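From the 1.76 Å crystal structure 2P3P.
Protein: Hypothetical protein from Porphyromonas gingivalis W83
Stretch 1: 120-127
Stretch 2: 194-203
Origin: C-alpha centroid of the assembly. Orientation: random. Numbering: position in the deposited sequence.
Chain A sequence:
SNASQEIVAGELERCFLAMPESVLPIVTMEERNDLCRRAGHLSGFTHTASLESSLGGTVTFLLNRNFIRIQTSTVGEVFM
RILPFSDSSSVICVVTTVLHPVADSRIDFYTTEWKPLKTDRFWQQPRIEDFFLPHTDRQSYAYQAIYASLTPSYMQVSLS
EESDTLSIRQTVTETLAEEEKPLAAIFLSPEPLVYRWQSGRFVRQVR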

# COMPACT_ATOMS: atom_id res chain seq x y z
N ASP A 120 -9.39 -6.56 -8.71
CA ASP A 120 -10.60 -5.75 -9.10
C ASP A 120 -11.79 -6.08 -8.22
O ASP A 120 -12.74 -5.31 -8.09
N ARG A 121 -11.78 -7.29 -7.71
CA ARG A 121 -12.90 -7.76 -6.94
C ARG A 121 -13.05 -6.98 -5.62
O ARG A 121 -14.16 -6.76 -5.12
N PHE A 122 -11.90 -6.59 -5.06
CA PHE A 122 -11.82 -5.96 -3.76
C PHE A 122 -11.54 -4.47 -3.78
O PHE A 122 -11.73 -3.76 -2.78
N TRP A 123 -11.00 -4.00 -4.88
CA TRP A 123 -10.51 -2.64 -4.95
C TRP A 123 -10.58 -2.10 -6.38
O TRP A 123 -10.15 -2.76 -7.33
N GLN A 124 -11.17 -0.92 -6.53
CA GLN A 124 -11.18 -0.21 -7.81
C GLN A 124 -10.33 1.05 -7.67
O GLN A 124 -10.70 1.96 -6.94
N GLN A 125 -9.26 1.16 -8.43
CA GLN A 125 -8.39 2.34 -8.35
C GLN A 125 -9.19 3.60 -8.74
O GLN A 125 -9.85 3.62 -9.76
N PRO A 126 -9.17 4.64 -7.90
CA PRO A 126 -9.86 5.86 -8.33
C PRO A 126 -9.22 6.50 -9.55
O PRO A 126 -8.05 6.21 -9.83
N ARG A 127 -10.02 7.26 -10.30
CA ARG A 127 -9.56 8.09 -11.41
C ARG A 127 -8.98 9.36 -10.84
O ARG A 127 -9.34 9.77 -9.72
N VAL A 194 -10.63 8.39 1.41
CA VAL A 194 -10.73 7.29 2.36
C VAL A 194 -11.75 6.23 1.91
O VAL A 194 -12.86 6.57 1.46
N TYR A 195 -11.37 4.96 2.13
CA TYR A 195 -12.14 3.76 1.82
C TYR A 195 -12.19 2.87 3.07
O TYR A 195 -11.26 2.80 3.88
N ARG A 196 -13.29 2.16 3.19
CA ARG A 196 -13.53 1.29 4.31
C ARG A 196 -13.84 -0.10 3.74
O ARG A 196 -14.57 -0.25 2.76
N TRP A 197 -13.27 -1.11 4.37
CA TRP A 197 -13.54 -2.50 4.02
C TRP A 197 -14.90 -2.90 4.57
O TRP A 197 -15.15 -2.86 5.79
N GLN A 198 -15.79 -3.26 3.67
CA GLN A 198 -17.15 -3.53 4.02
C GLN A 198 -17.57 -4.70 3.15
O GLN A 198 -17.57 -4.59 1.92
N SER A 199 -17.87 -5.82 3.80
CA SER A 199 -18.32 -7.03 3.13
C SER A 199 -17.42 -7.40 1.95
O SER A 199 -17.87 -7.51 0.80
N GLY A 200 -16.15 -7.58 2.27
CA GLY A 200 -15.19 -8.17 1.35
C GLY A 200 -14.74 -7.26 0.23
O GLY A 200 -14.31 -7.77 -0.81
N ARG A 201 -14.85 -5.94 0.40
CA ARG A 201 -14.33 -4.97 -0.59
C ARG A 201 -14.16 -3.56 -0.04
O ARG A 201 -14.78 -3.18 0.94
N PHE A 202 -13.30 -2.77 -0.67
CA PHE A 202 -13.08 -1.40 -0.25
C PHE A 202 -14.12 -0.46 -0.91
O PHE A 202 -14.29 -0.49 -2.11
N VAL A 203 -14.78 0.36 -0.07
CA VAL A 203 -15.86 1.22 -0.48
C VAL A 203 -15.50 2.64 -0.07
O VAL A 203 -15.09 2.89 1.08

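One direct hydrogen bond joins the two stretches: F202 N donates to F122 O at 2.8 Å and nearly straight, at 175°. Around it, side chains from the two stretches pack together, each in a recognisable rotamer.

In stretch 1, F122 and W123 both leave the backbone sideways, with different chi1 wells, and meet different neighbours. F122, at m, lays its ring beside W197, with F122 CD1 3.6 Å from W197 CH2. The planes are near parallel (27°) but slid apart, so the rings barely overlap. W197 also starts sideways; its t rotamer (chi2 -106°) carries the indole end closer, while its NE1 is satisfied elsewhere in the structure. The edge of the F122 ring meets a backbone carbonyl, F122 CD1 lying 3.1 Å from G200 O. G200 has phi +75°, which by itself favours glycine, in the turn that joins the two strands.

W123 takes t, with chi2 at -104°, and its six-membered ring swings in edge-first. That edge meets the face of Y195 (W123 CZ3 to Y195 CG, 3.8 Å; planes at 62°) and also touches F202, W123 CE3 to F202 CB at 3.8 Å. Both Y195 and F202 point toward stretch 1 with chi1 at m. The indole is further held within its own stretch, where W123 NE1 donates to Q125 OE1 at 3.0 Å.

Y195 reaches on to P126, whose CB sits 3.6 Å from Y195 OH. The hydroxyl finds its polar partner through water 2, 2.6 Å from Y195 OH and donating to Q124 O at 2.8 Å. Water 3 links the backbones, accepting from Q124 N and donating to F202 O, both at 2.8 Å. At the exposed margin, the all-t chi1 to chi3 of R121 extends its end closer; water 1 accepts weakly from R121 NE (3.1 Å) and donates to G200 O (2.4 Å).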

# COMPACT_ATOMS: atom_id res chain seq x y z
CB ASP A 120 -11.14 -6.03 -10.53
CG ASP A 120 -10.08 -6.42 -11.56
OD1 ASP A 120 -8.98 -6.90 -11.20
OD2 ASP A 120 -10.41 -6.26 -12.76
CB ARG A 121 -12.68 -9.23 -6.63
CG ARG A 121 -13.93 -9.92 -6.24
CD ARG A 121 -13.64 -11.09 -5.32
NE ARG A 121 -14.86 -11.35 -4.57
CZ ARG A 121 -15.29 -12.55 -4.20
NH1 ARG A 121 -14.62 -13.64 -4.52
NH2 ARG A 121 -16.41 -12.63 -3.52
CB PHE A 122 -10.68 -6.64 -2.98
CG PHE A 122 -10.78 -8.11 -2.95
CD1 PHE A 122 -11.72 -8.72 -2.17
CD2 PHE A 122 -9.94 -8.90 -3.72
CE1 PHE A 122 -11.82 -10.12 -2.10
CE2 PHE A 122 -10.03 -10.28 -3.66
CZ PHE A 122 -10.97 -10.88 -2.85
CB TRP A 123 -9.06 -2.61 -4.48
CG TRP A 123 -8.30 -1.35 -4.84
CD1 TRP A 123 -7.37 -1.20 -5.83
CD2 TRP A 123 -8.44 -0.08 -4.22
NE1 TRP A 123 -6.93 0.12 -5.87
CE2 TRP A 123 -7.57 0.83 -4.90
CE3 TRP A 123 -9.23 0.41 -3.17
CZ2 TRP A 123 -7.44 2.16 -4.54
CZ3 TRP A 123 -9.08 1.72 -2.80
CH2 TRP A 123 -8.20 2.59 -3.48
CB GLN A 124 -12.61 0.18 -8.23
CG GLN A 124 -12.71 0.96 -9.51
CD GLN A 124 -14.17 1.26 -9.94
OE1 GLN A 124 -15.14 0.62 -9.47
NE2 GLN A 124 -14.32 2.20 -10.87
CB GLN A 125 -7.19 2.19 -9.30
CG GLN A 125 -6.12 3.26 -9.20
CD GLN A 125 -5.16 3.07 -8.03
OE1 GLN A 125 -5.50 2.43 -7.06
NE2 GLN A 125 -3.98 3.66 -8.10
CB PRO A 126 -9.75 6.79 -7.12
CG PRO A 126 -8.67 6.26 -6.27
CD PRO A 126 -8.53 4.78 -6.58
CB ARG A 127 -10.71 8.46 -12.37
CG ARG A 127 -11.35 7.27 -13.07
CD ARG A 127 -12.60 7.64 -13.88
NE ARG A 127 -12.38 8.80 -14.75
CZ ARG A 127 -13.12 9.11 -15.81
NH1 ARG A 127 -12.81 10.18 -16.52
NH2 ARG A 127 -14.14 8.35 -16.19
CB VAL A 194 -11.11 7.81 3.76
CG1 VAL A 194 -11.29 6.65 4.78
CG2 VAL A 194 -10.05 8.80 4.26
CB TYR A 195 -11.44 3.02 0.66
CG TYR A 195 -11.54 3.66 -0.72
CD1 TYR A 195 -12.38 3.11 -1.67
CD2 TYR A 195 -10.73 4.75 -1.11
CE1 TYR A 195 -12.51 3.67 -2.92
CE2 TYR A 195 -10.82 5.32 -2.36
CZ TYR A 195 -11.70 4.78 -3.29
OH TYR A 195 -11.84 5.32 -4.56
CB ARG A 196 -14.71 1.81 5.15
CG ARG A 196 -14.86 1.10 6.46
CD ARG A 196 -15.89 1.79 7.37
NE ARG A 196 -16.26 0.85 8.41
CZ ARG A 196 -17.43 0.79 9.05
NH1 ARG A 196 -18.42 1.65 8.76
NH2 ARG A 196 -17.63 -0.13 9.99
CB TRP A 197 -12.46 -3.36 4.63
CG TRP A 197 -12.49 -4.82 4.28
CD1 TRP A 197 -12.88 -5.82 5.08
CD2 TRP A 197 -12.04 -5.43 3.06
NE1 TRP A 197 -12.71 -7.01 4.45
CE2 TRP A 197 -12.17 -6.81 3.22
CE3 TRP A 197 -11.48 -4.94 1.88
CZ2 TRP A 197 -11.83 -7.72 2.20
CZ3 TRP A 197 -11.15 -5.85 0.87
CH2 TRP A 197 -11.33 -7.21 1.04
CB GLN A 198 -18.03 -2.30 3.76
CG GLN A 198 -17.75 -1.11 4.70
CD GLN A 198 -18.41 0.21 4.28
OE1 GLN A 198 -19.08 0.30 3.26
NE2 GLN A 198 -18.23 1.25 5.11
CB SER A 199 -19.78 -6.88 2.68
OG SER A 199 -19.90 -5.89 1.67
CB ARG A 201 -15.23 -4.92 -1.83
CG ARG A 201 -16.63 -4.46 -1.51
CD ARG A 201 -17.46 -4.26 -2.78
NE ARG A 201 -17.51 -5.40 -3.70
CZ ARG A 201 -17.97 -6.63 -3.42
NH1 ARG A 201 -18.39 -6.97 -2.20
NH2 ARG A 201 -17.98 -7.54 -4.39
CB PHE A 202 -11.66 -0.97 -0.56
CG PHE A 202 -10.66 -1.42 0.46
CD1 PHE A 202 -10.67 -0.86 1.73
CD2 PHE A 202 -9.67 -2.38 0.15
CE1 PHE A 202 -9.77 -1.29 2.69
CE2 PHE A 202 -8.73 -2.78 1.11
CZ PHE A 202 -8.78 -2.24 2.39
CB VAL A 203 -17.17 0.76 0.23
CG1 VAL A 203 -18.34 1.68 -0.08
CG2 VAL A 203 -17.51 -0.66 -0.19
O HOH W 1 -15.45 -9.18 -2.42
O HOH W 2 -12.72 3.77 -6.46
O HOH W 3 -12.83 0.02 -4.42